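Long-range contacts in purine-binding protein BAB2_0673 (Brucella melitensis biovar Abortus, PDB 3S99), which binds adenine and probably other purines such as guanine, and may be part of an ABC-type uptake system for them: residues K26-I34 against G86-Y97; F108-T117 against N124-F132. All coordinates share one frame; numbering follows the deposited sequence.

Contact 1: K26-I34 against G86-Y97; sequences KLKVGFIYI and GNKLIFTTSFGY. With ADE (adenine), chain T.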
loop_
_atom_site.group_PDB
_atom_site.type_symbol
_atom_site.label_atom_id
_atom_site.label_comp_id
_atom_site.label_asym_id
_atom_site.label_seq_id
_atom_site.Cartn_x
_atom_site.Cartn_y
_atom_site.Cartn_z
ATOM N N LYS A 26 -16.979 -24.873 -11.808
ATOM C CA LYS A 26 -16.429 -23.858 -10.856
ATOM C C LYS A 26 -15.949 -22.613 -11.608
ATOM O O LYS A 26 -15.472 -22.724 -12.733
ATOM C CB LYS A 26 -15.256 -24.442 -10.063
ATOM C CG LYS A 26 -15.519 -25.847 -9.475
ATOM C CD LYS A 26 -15.194 -25.917 -7.991
ATOM C CE LYS A 26 -13.699 -25.974 -7.682
ATOM N NZ LYS A 26 -13.445 -26.316 -6.224
ATOM N N LEU A 27 -16.095 -21.443 -10.994
ATOM C CA LEU A 27 -15.497 -20.219 -11.515
ATOM C C LEU A 27 -13.979 -20.285 -11.388
ATOM O O LEU A 27 -13.437 -20.410 -10.306
ATOM C CB LEU A 27 -16.004 -18.998 -10.766
ATOM C CG LEU A 27 -15.477 -17.614 -11.144
ATOM C CD1 LEU A 27 -15.782 -17.293 -12.607
ATOM C CD2 LEU A 27 -16.099 -16.592 -10.236
ATOM N N LYS A 28 -13.305 -20.197 -12.519
ATOM C CA LYS A 28 -11.870 -20.089 -12.535
ATOM C C LYS A 28 -11.439 -18.630 -12.336
ATOM O O LYS A 28 -11.755 -17.758 -13.153
ATOM C CB LYS A 28 -11.343 -20.665 -13.838
ATOM C CG LYS A 28 -11.419 -22.195 -13.895
ATOM C CD LYS A 28 -10.967 -22.687 -15.253
ATOM C CE LYS A 28 -10.396 -24.096 -15.216
ATOM N NZ LYS A 28 -10.179 -24.589 -16.609
ATOM N N VAL A 29 -10.731 -18.373 -11.236
ATOM C CA VAL A 29 -10.290 -17.041 -10.859
ATOM C C VAL A 29 -8.760 -17.006 -10.911
ATOM O O VAL A 29 -8.109 -17.837 -10.309
ATOM C CB VAL A 29 -10.815 -16.639 -9.430
ATOM C CG1 VAL A 29 -10.268 -15.285 -8.996
ATOM C CG2 VAL A 29 -12.370 -16.625 -9.350
ATOM N N GLY A 30 -8.181 -16.045 -11.618
ATOM C CA GLY A 30 -6.717 -15.913 -11.692
ATOM C C GLY A 30 -6.140 -14.682 -11.053
ATOM O O GLY A 30 -6.813 -13.651 -10.939
ATOM N N PHE A 31 -4.863 -14.796 -10.672
ATOM C CA PHE A 31 -4.124 -13.746 -9.989
ATOM C C PHE A 31 -2.750 -13.613 -10.634
ATOM O O PHE A 31 -2.085 -14.627 -10.937
ATOM C CB PHE A 31 -3.948 -14.046 -8.498
ATOM C CG PHE A 31 -5.217 -14.078 -7.727
ATOM C CD1 PHE A 31 -5.631 -12.953 -6.992
ATOM C CD2 PHE A 31 -6.036 -15.208 -7.763
ATOM C CE1 PHE A 31 -6.839 -12.970 -6.299
ATOM C CE2 PHE A 31 -7.235 -15.234 -7.061
ATOM C CZ PHE A 31 -7.629 -14.103 -6.322
ATOM N N ILE A 32 -2.341 -12.365 -10.857
ATOM C CA ILE A 32 -0.996 -12.022 -11.304
ATOM C C ILE A 32 -0.296 -11.223 -10.194
ATOM O O ILE A 32 -0.800 -10.162 -9.796
ATOM C CB ILE A 32 -1.058 -11.152 -12.568
ATOM C CG1 ILE A 32 -1.814 -11.884 -13.687
ATOM C CG2 ILE A 32 0.363 -10.817 -13.027
ATOM C CD1 ILE A 32 -1.118 -13.147 -14.178
ATOM N N TYR A 33 0.853 -11.716 -9.705
ATOM C CA TYR A 33 1.587 -11.034 -8.649
ATOM C C TYR A 33 2.916 -10.479 -9.215
ATOM O O TYR A 33 3.569 -11.122 -9.995
ATOM C CB TYR A 33 1.930 -11.968 -7.492
ATOM C CG TYR A 33 0.776 -12.704 -6.834
ATOM C CD1 TYR A 33 -0.476 -12.101 -6.655
ATOM C CD2 TYR A 33 0.959 -13.974 -6.336
ATOM C CE1 TYR A 33 -1.525 -12.790 -6.034
ATOM C CE2 TYR A 33 -0.100 -14.669 -5.695
ATOM C CZ TYR A 33 -1.316 -14.049 -5.543
ATOM O OH TYR A 33 -2.328 -14.724 -4.936
ATOM N N ILE A 34 3.310 -9.301 -8.753
ATOM C CA ILE A 34 4.574 -8.683 -9.149
ATOM C C ILE A 34 5.750 -9.315 -8.358
ATOM O O ILE A 34 6.886 -9.278 -8.803
ATOM C CB ILE A 34 4.504 -7.149 -8.941
ATOM C CG1 ILE A 34 5.737 -6.438 -9.532
ATOM C CG2 ILE A 34 4.374 -6.799 -7.447
ATOM C CD1 ILE A 34 5.586 -6.010 -10.931
ATOM N N GLY A 86 -8.853 -20.179 -19.224
ATOM C CA GLY A 86 -10.255 -20.321 -18.889
ATOM C C GLY A 86 -10.665 -19.494 -17.678
ATOM O O GLY A 86 -11.804 -19.586 -17.239
ATOM N N ASN A 87 -9.742 -18.711 -17.121
ATOM C CA ASN A 87 -10.078 -17.845 -15.999
ATOM C C ASN A 87 -11.000 -16.720 -16.431
ATOM O O ASN A 87 -10.711 -16.004 -17.385
ATOM C CB ASN A 87 -8.818 -17.328 -15.326
ATOM C CG ASN A 87 -8.054 -18.445 -14.647
ATOM O OD1 ASN A 87 -8.413 -18.864 -13.551
ATOM N ND2 ASN A 87 -7.044 -18.986 -15.327
ATOM N N LYS A 88 -12.139 -16.620 -15.742
ATOM C CA LYS A 88 -13.208 -15.680 -16.080
ATOM C C LYS A 88 -13.223 -14.424 -15.181
ATOM O O LYS A 88 -13.967 -13.490 -15.448
ATOM C CB LYS A 88 -14.581 -16.383 -16.023
ATOM C CG LYS A 88 -14.893 -17.382 -17.144
ATOM C CD LYS A 88 -14.631 -16.820 -18.546
ATOM C CE LYS A 88 -15.704 -17.210 -19.579
ATOM N NZ LYS A 88 -15.665 -18.669 -19.965
ATOM N N LEU A 89 -12.430 -14.437 -14.109
ATOM C CA LEU A 89 -12.175 -13.274 -13.272
ATOM C C LEU A 89 -10.682 -13.260 -12.988
ATOM O O LEU A 89 -10.125 -14.255 -12.516
ATOM C CB LEU A 89 -12.946 -13.387 -11.983
ATOM C CG LEU A 89 -12.753 -12.300 -10.927
ATOM C CD1 LEU A 89 -13.214 -10.904 -11.426
ATOM C CD2 LEU A 89 -13.505 -12.704 -9.666
ATOM N N ILE A 90 -10.021 -12.161 -13.325
ATOM C CA ILE A 90 -8.562 -12.062 -13.189
ATOM C C ILE A 90 -8.180 -10.793 -12.424
ATOM O O ILE A 90 -8.559 -9.675 -12.844
ATOM C CB ILE A 90 -7.899 -12.008 -14.557
ATOM C CG1 ILE A 90 -8.193 -13.281 -15.359
ATOM C CG2 ILE A 90 -6.331 -11.774 -14.430
ATOM C CD1 ILE A 90 -7.523 -13.268 -16.740
ATOM N N PHE A 91 -7.445 -10.967 -11.322
ATOM C CA PHE A 91 -6.968 -9.861 -10.491
ATOM C C PHE A 91 -5.509 -9.586 -10.833
ATOM O O PHE A 91 -4.661 -10.489 -10.753
ATOM C CB PHE A 91 -7.079 -10.207 -9.008
ATOM C CG PHE A 91 -8.493 -10.333 -8.509
ATOM C CD1 PHE A 91 -9.155 -9.218 -7.975
ATOM C CD2 PHE A 91 -9.154 -11.533 -8.544
ATOM C CE1 PHE A 91 -10.453 -9.316 -7.532
ATOM C CE2 PHE A 91 -10.456 -11.639 -8.064
ATOM C CZ PHE A 91 -11.099 -10.521 -7.557
ATOM N N THR A 92 -5.222 -8.354 -11.238
ATOM C CA THR A 92 -3.872 -7.905 -11.569
ATOM C C THR A 92 -3.408 -7.004 -10.433
ATOM O O THR A 92 -3.985 -5.951 -10.191
ATOM C CB THR A 92 -3.789 -7.297 -12.981
ATOM O OG1 THR A 92 -4.709 -6.221 -13.125
ATOM C CG2 THR A 92 -4.095 -8.393 -14.039
ATOM N N THR A 93 -2.450 -7.500 -9.643
ATOM C CA THR A 93 -2.266 -6.977 -8.268
ATOM C C THR A 93 -1.138 -5.971 -8.066
ATOM O O THR A 93 -0.611 -5.813 -6.962
ATOM C CB THR A 93 -2.151 -8.129 -7.236
ATOM O OG1 THR A 93 -0.952 -8.881 -7.476
ATOM C CG2 THR A 93 -3.377 -9.086 -7.309
ATOM N N SER A 94 -0.823 -5.211 -9.091
ATOM C CA SER A 94 0.201 -4.186 -9.000
ATOM C C SER A 94 -0.102 -3.051 -9.956
ATOM O O SER A 94 -0.628 -3.270 -11.030
ATOM C CB SER A 94 1.578 -4.778 -9.319
ATOM O OG SER A 94 2.604 -3.812 -9.159
ATOM N N PHE A 95 0.278 -1.843 -9.565
ATOM C CA PHE A 95 0.024 -0.633 -10.322
ATOM C C PHE A 95 0.481 -0.692 -11.774
ATOM O O PHE A 95 -0.240 -0.269 -12.660
ATOM C CB PHE A 95 0.693 0.569 -9.642
ATOM C CG PHE A 95 0.427 1.872 -10.338
ATOM C CD1 PHE A 95 -0.872 2.358 -10.458
ATOM C CD2 PHE A 95 1.468 2.628 -10.853
ATOM C CE1 PHE A 95 -1.137 3.564 -11.106
ATOM C CE2 PHE A 95 1.218 3.853 -11.503
ATOM C CZ PHE A 95 -0.100 4.324 -11.605
ATOM N N GLY A 96 1.668 -1.225 -12.015
ATOM C CA GLY A 96 2.233 -1.273 -13.373
ATOM C C GLY A 96 1.509 -2.203 -14.335
ATOM O O GLY A 96 1.772 -2.209 -15.538
ATOM N N TYR A 97 0.597 -3.002 -13.810
ATOM C CA TYR A 97 -0.257 -3.813 -14.666
ATOM C C TYR A 97 -1.441 -3.028 -15.229
ATOM O O TYR A 97 -2.257 -3.607 -15.942
ATOM C CB TYR A 97 -0.830 -5.006 -13.900
ATOM C CG TYR A 97 0.211 -5.953 -13.308
ATOM C CD1 TYR A 97 1.460 -6.125 -13.904
ATOM C CD2 TYR A 97 -0.066 -6.671 -12.147
ATOM C CE1 TYR A 97 2.390 -6.978 -13.364
ATOM C CE2 TYR A 97 0.861 -7.554 -11.622
ATOM C CZ TYR A 97 2.082 -7.689 -12.233
ATOM O OH TYR A 97 3.015 -8.548 -11.718
HETATM N N9 ADE T . 1.119 -1.457 -6.879
HETATM C C8 ADE T . 0.596 -0.439 -6.112
HETATM N N7 ADE T . 1.074 -0.365 -4.894
HETATM C C5 ADE T . 1.979 -1.434 -4.920
HETATM C C6 ADE T . 2.809 -1.880 -3.929
HETATM N N6 ADE T . 2.747 -1.240 -2.752
HETATM N N1 ADE T . 3.612 -2.961 -4.198
HETATM C C2 ADE T . 3.563 -3.519 -5.420
HETATM N N3 ADE T . 2.802 -3.172 -6.458
HETATM C C4 ADE T . 2.036 -2.111 -6.113
HETATM O O HOH W 1 1.674 -8.369 -6.504
#
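The rings of Phe31 and Phe91 run nearly parallel (planes 12° apart) but are slid past each other, with centroids 5.1 Å apart and little overlap. Phe31 CE1 comes within 3.5 Å of Phe91 CD2, while Val29 CG1 meets the Phe91 edge in the ring plane. Beyond the pair, Tyr259 meets the Phe91 ring. Thr93 OG1 lies in plane at the edge of Tyr33, whose OH is bonded to Asp47. The Tyr97 ring has the backbone of Thr92 and Thr93 at its edge, and Ile32 CG2 approaches Tyr97 CE2 obliquely at 3.6 Å. Tyr97 OH, bonded to Val69 O, also lies 3.4 Å from Ile34 CB.

Strands 27-32 and 89-92 pair in parallel through a ladder of backbone bonds, as in the Rossmann-like lobes of type 1 periplasmic binding proteins; Phe31 and Phe91 lie on one face, and Ile32, on the other, meets Tyr97. At the ladder's start, Asn87 OD1 packs against the backbone on both sides of Val29, 3.2 Å from Val29 C, and ND2 bonds back to Ile82 O of the preceding helix. At the far end Ile32 O takes two bonds from one residue, Thr93 N and Thr93 OG1. A chi1 of 66° turns Thr93 OG1 toward Ile32 O, 2.7 Å away. A water donates to OG1 and accepts from Ile34 N, extending the pairing past the last strand residues.

The greasy middle therefore gives way to a polar end beside the ligand: Ser94 OG stands 2.8 Å from adenine N3, probably bonded to it, and Ile34 CG2 packs by adenine C2. The chemistry implies apolar cohesion within the sheet and purine recognition at its carboxyl end.

Contact 2: F108-T117 against N124-F132; sequences FPDVKFEHAT and NMSAYNARF. With ADE (adenine), chain T.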
loop_
_atom_site.group_PDB
_atom_site.type_symbol
_atom_site.label_atom_id
_atom_site.label_comp_id
_atom_site.label_asym_id
_atom_site.label_seq_id
_atom_site.Cartn_x
_atom_site.Cartn_y
_atom_site.Cartn_z
ATOM N N PHE A 108 -10.673 -9.942 -24.527
ATOM C CA PHE A 108 -11.419 -10.984 -23.809
ATOM C C PHE A 108 -12.705 -10.482 -23.189
ATOM O O PHE A 108 -12.804 -10.332 -21.966
ATOM C CB PHE A 108 -10.544 -11.627 -22.734
ATOM C CG PHE A 108 -9.409 -12.406 -23.287
ATOM C CD1 PHE A 108 -9.594 -13.711 -23.696
ATOM C CD2 PHE A 108 -8.162 -11.825 -23.428
ATOM C CE1 PHE A 108 -8.538 -14.438 -24.210
ATOM C CE2 PHE A 108 -7.102 -12.537 -23.959
ATOM C CZ PHE A 108 -7.287 -13.840 -24.361
ATOM N N PRO A 109 -13.708 -10.239 -24.024
ATOM C CA PRO A 109 -14.927 -9.643 -23.520
ATOM C C PRO A 109 -15.708 -10.542 -22.551
ATOM O O PRO A 109 -16.515 -10.025 -21.789
ATOM C CB PRO A 109 -15.744 -9.356 -24.797
ATOM C CG PRO A 109 -15.216 -10.366 -25.809
ATOM C CD PRO A 109 -13.743 -10.464 -25.481
ATOM N N ASP A 110 -15.485 -11.849 -22.534
ATOM C CA ASP A 110 -16.231 -12.668 -21.562
ATOM C C ASP A 110 -15.463 -12.793 -20.231
ATOM O O ASP A 110 -15.931 -13.489 -19.307
ATOM C CB ASP A 110 -16.554 -14.064 -22.082
ATOM C CG ASP A 110 -17.290 -14.067 -23.435
ATOM O OD1 ASP A 110 -18.049 -13.119 -23.784
ATOM O OD2 ASP A 110 -17.098 -15.085 -24.141
ATOM N N VAL A 111 -14.280 -12.173 -20.136
ATOM C CA VAL A 111 -13.505 -12.233 -18.880
ATOM C C VAL A 111 -13.677 -10.912 -18.133
ATOM O O VAL A 111 -13.808 -9.867 -18.740
ATOM C CB VAL A 111 -12.007 -12.531 -19.137
ATOM C CG1 VAL A 111 -11.177 -12.515 -17.795
ATOM C CG2 VAL A 111 -11.852 -13.863 -19.904
ATOM N N LYS A 112 -13.689 -10.964 -16.809
ATOM C CA LYS A 112 -13.763 -9.748 -15.998
ATOM C C LYS A 112 -12.399 -9.555 -15.362
ATOM O O LYS A 112 -11.837 -10.518 -14.832
ATOM C CB LYS A 112 -14.803 -9.886 -14.887
ATOM C CG LYS A 112 -16.232 -10.260 -15.266
ATOM C CD LYS A 112 -16.741 -9.558 -16.443
ATOM C CE LYS A 112 -18.288 -9.681 -16.505
ATOM N NZ LYS A 112 -18.727 -10.958 -17.077
ATOM N N PHE A 113 -11.908 -8.312 -15.375
ATOM C CA PHE A 113 -10.568 -7.954 -14.923
ATOM C C PHE A 113 -10.680 -6.998 -13.740
ATOM O O PHE A 113 -11.541 -6.160 -13.734
ATOM C CB PHE A 113 -9.800 -7.294 -16.051
ATOM C CG PHE A 113 -9.481 -8.233 -17.177
ATOM C CD1 PHE A 113 -8.295 -8.982 -17.180
ATOM C CD2 PHE A 113 -10.379 -8.418 -18.204
ATOM C CE1 PHE A 113 -8.011 -9.848 -18.228
ATOM C CE2 PHE A 113 -10.090 -9.278 -19.242
ATOM C CZ PHE A 113 -8.911 -10.009 -19.237
ATOM N N GLU A 114 -9.819 -7.151 -12.746
ATOM C CA GLU A 114 -9.835 -6.307 -11.528
ATOM C C GLU A 114 -8.390 -5.871 -11.329
ATOM O O GLU A 114 -7.515 -6.720 -11.097
ATOM C CB GLU A 114 -10.279 -7.112 -10.327
ATOM C CG GLU A 114 -11.744 -7.526 -10.289
ATOM C CD GLU A 114 -12.657 -6.434 -9.730
ATOM O OE1 GLU A 114 -12.159 -5.505 -9.053
ATOM O OE2 GLU A 114 -13.881 -6.522 -9.961
ATOM N N HIS A 115 -8.112 -4.586 -11.521
ATOM C CA HIS A 115 -6.774 -4.076 -11.415
ATOM C C HIS A 115 -6.570 -3.311 -10.078
ATOM O O HIS A 115 -7.343 -2.406 -9.722
ATOM C CB HIS A 115 -6.434 -3.135 -12.563
ATOM C CG HIS A 115 -5.087 -2.517 -12.393
ATOM N ND1 HIS A 115 -4.896 -1.157 -12.223
ATOM C CD2 HIS A 115 -3.872 -3.097 -12.238
ATOM C CE1 HIS A 115 -3.604 -0.926 -12.035
ATOM N NE2 HIS A 115 -2.963 -2.085 -12.034
ATOM N N ALA A 116 -5.502 -3.656 -9.383
ATOM C CA ALA A 116 -5.188 -3.085 -8.075
ATOM C C ALA A 116 -4.499 -1.732 -8.187
ATOM O O ALA A 116 -3.451 -1.616 -8.790
ATOM C CB ALA A 116 -4.293 -4.075 -7.293
ATOM N N THR A 117 -5.124 -0.709 -7.607
ATOM C CA THR A 117 -4.550 0.630 -7.398
ATOM C C THR A 117 -4.520 1.511 -8.628
ATOM O O THR A 117 -4.065 2.638 -8.539
ATOM C CB THR A 117 -3.131 0.641 -6.730
ATOM O OG1 THR A 117 -2.112 0.359 -7.701
ATOM C CG2 THR A 117 -3.042 -0.384 -5.604
ATOM N N ASN A 124 -15.453 -4.285 -19.067
ATOM C CA ASN A 124 -15.123 -5.526 -18.364
ATOM C C ASN A 124 -13.869 -5.441 -17.450
ATOM O O ASN A 124 -13.183 -6.455 -17.244
ATOM C CB ASN A 124 -14.924 -6.662 -19.372
ATOM C CG ASN A 124 -13.677 -6.481 -20.247
ATOM O OD1 ASN A 124 -13.207 -5.362 -20.469
ATOM N ND2 ASN A 124 -13.151 -7.603 -20.766
ATOM N N MET A 125 -13.568 -4.250 -16.938
ATOM C CA MET A 125 -12.394 -4.007 -16.074
ATOM C C MET A 125 -12.767 -3.007 -14.961
ATOM O O MET A 125 -13.184 -1.902 -15.261
ATOM C CB MET A 125 -11.246 -3.387 -16.877
ATOM C CG MET A 125 -9.955 -3.190 -16.095
ATOM S SD MET A 125 -8.764 -2.260 -17.083
ATOM C CE MET A 125 -7.594 -1.797 -15.794
ATOM N N SER A 126 -12.573 -3.429 -13.714
ATOM C CA SER A 126 -12.708 -2.626 -12.532
ATOM C C SER A 126 -11.323 -2.262 -12.010
ATOM O O SER A 126 -10.313 -2.900 -12.340
ATOM C CB SER A 126 -13.505 -3.380 -11.451
ATOM O OG SER A 126 -14.855 -3.538 -11.834
ATOM N N ALA A 127 -11.300 -1.233 -11.183
ATOM C CA ALA A 127 -10.101 -0.715 -10.571
ATOM C C ALA A 127 -10.370 -0.604 -9.102
ATOM O O ALA A 127 -11.313 0.065 -8.657
ATOM C CB ALA A 127 -9.717 0.691 -11.143
ATOM N N TYR A 128 -9.491 -1.194 -8.325
ATOM C CA TYR A 128 -9.657 -1.173 -6.907
ATOM C C TYR A 128 -8.421 -0.621 -6.235
ATOM O O TYR A 128 -7.326 -1.191 -6.317
ATOM C CB TYR A 128 -10.108 -2.551 -6.409
ATOM C CG TYR A 128 -9.089 -3.703 -6.550
ATOM C CD1 TYR A 128 -8.933 -4.384 -7.746
ATOM C CD2 TYR A 128 -8.301 -4.097 -5.470
ATOM C CE1 TYR A 128 -8.020 -5.428 -7.863
ATOM C CE2 TYR A 128 -7.391 -5.118 -5.580
ATOM C CZ TYR A 128 -7.265 -5.800 -6.781
ATOM O OH TYR A 128 -6.373 -6.841 -6.894
ATOM N N ASN A 129 -8.611 0.528 -5.583
ATOM C CA ASN A 129 -7.542 1.265 -4.933
ATOM C C ASN A 129 -7.815 1.419 -3.426
ATOM O O ASN A 129 -8.969 1.442 -3.005
ATOM C CB ASN A 129 -7.402 2.639 -5.642
ATOM C CG ASN A 129 -6.075 3.318 -5.348
ATOM O OD1 ASN A 129 -5.204 2.706 -4.738
ATOM N ND2 ASN A 129 -5.906 4.583 -5.806
ATOM N N ALA A 130 -6.754 1.473 -2.617
ATOM C CA ALA A 130 -6.868 1.625 -1.166
ATOM C C ALA A 130 -6.202 2.910 -0.761
ATOM O O ALA A 130 -5.137 3.233 -1.282
ATOM C CB ALA A 130 -6.204 0.461 -0.422
ATOM N N ARG A 131 -6.803 3.629 0.186
ATOM C CA ARG A 131 -6.186 4.835 0.725
ATOM C C ARG A 131 -5.090 4.476 1.742
ATOM O O ARG A 131 -5.236 4.758 2.946
ATOM C CB ARG A 131 -7.233 5.710 1.411
ATOM C CG ARG A 131 -8.343 6.171 0.493
ATOM C CD ARG A 131 -9.243 7.214 1.160
ATOM N NE ARG A 131 -10.361 7.548 0.286
ATOM C CZ ARG A 131 -10.362 8.487 -0.657
ATOM N NH1 ARG A 131 -9.314 9.267 -0.847
ATOM N NH2 ARG A 131 -11.441 8.659 -1.428
ATOM N N PHE A 132 -4.004 3.859 1.261
ATOM C CA PHE A 132 -2.925 3.466 2.150
ATOM C C PHE A 132 -2.382 4.635 2.994
ATOM O O PHE A 132 -1.929 4.451 4.108
ATOM C CB PHE A 132 -1.744 2.895 1.374
ATOM C CG PHE A 132 -2.110 1.861 0.336
ATOM C CD1 PHE A 132 -2.478 0.584 0.706
ATOM C CD2 PHE A 132 -2.061 2.167 -1.009
ATOM C CE1 PHE A 132 -2.784 -0.354 -0.244
ATOM C CE2 PHE A 132 -2.355 1.206 -1.973
ATOM C CZ PHE A 132 -2.727 -0.054 -1.572
HETATM N N9 ADE T . 1.119 -1.457 -6.879
HETATM C C8 ADE T . 0.596 -0.439 -6.112
HETATM N N7 ADE T . 1.074 -0.365 -4.894
HETATM C C5 ADE T . 1.979 -1.434 -4.920
HETATM C C6 ADE T . 2.809 -1.880 -3.929
HETATM N N6 ADE T . 2.747 -1.240 -2.752
HETATM N N1 ADE T . 3.612 -2.961 -4.198
HETATM C C2 ADE T . 3.563 -3.519 -5.420
HETATM N N3 ADE T . 2.802 -3.172 -6.458
HETATM C C4 ADE T . 2.036 -2.111 -6.113
#
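Asn124 and Val111 meet where two parallel strands, 112-116 and 125-130, begin to pair within the Rossmann-like lobe of a type 1 periplasmic binding protein. The short link between them has no helix. Asn124, Tyr128 and Thr117 bury the most surface here, one near the start of the ladder and two near its end.

With chi1 at 68°, the Asn124 side chain folds over its own backbone and brings ND2 to Val111 O at 3.1 Å; the bond is bent, 137° at the hydrogen. ND2 also bonds Ala105 O at the end of helix 98-105, so one amide ties strand, turn and helix together. Beside it runs the Phe113 ring, its CE2 3.8 Å from Asn124 ND2 and its plane steeply inclined to the amide. Val111 CG1 sits over one face of that ring, toward its rim.

Tyr128 likewise has CG between its backbone N and carbonyl carbon (chi1 67°), which swings the ring across strand 112-116. Ala116 CA sits over the ring centre in a CH-pi contact, 3.7 Å from the centroid, and Ala116 CB touches CZ. Glu114 C lies at the ring edge, while the Glu114 side chain crosses Tyr128 at about a right angle and its carboxylate goes to Arg262 (salt bridge), Tyr258 and Trp271. The phenol OH bonds Tyr259 OH.

At the end of the strand Thr117 adopts a positive phi. Its N gives a short bond to Tyr128 O, 2.6 Å, from well above the carbonyl plane. Asn129 OD1 packs against Thr117 CA at 3.4 Å, and Phe132 meets CG2 with its ring edge. Thr117 OG1 donates to Ala116 O at 2.6 Å and lies 3.2 Å from adenine C8.

Contact 1 and contact 2 have centres about 9 Å apart in one six-stranded parallel sheet, ordered 61-66, 27-32, 89-92, 112-116, 125-130, 275-278. They follow in series along the chain, contact 1 closing before contact 2 opens, with helix 98-105 between them. Strands 89-92 and 112-116 are neighbours, so the two contacts take up four consecutive strands of the sheet. Thr92 N probably bonds Glu114 O in the sheet, and nearer the purine His115 NE2 probably bonds Ser94 O. Both contacts reach adenine from strand ends of this lobe, through Ile34, Ser94 and Phe95 in the first and Thr117 in the second; Trp191, His215 and Asp217 help complete the pocket.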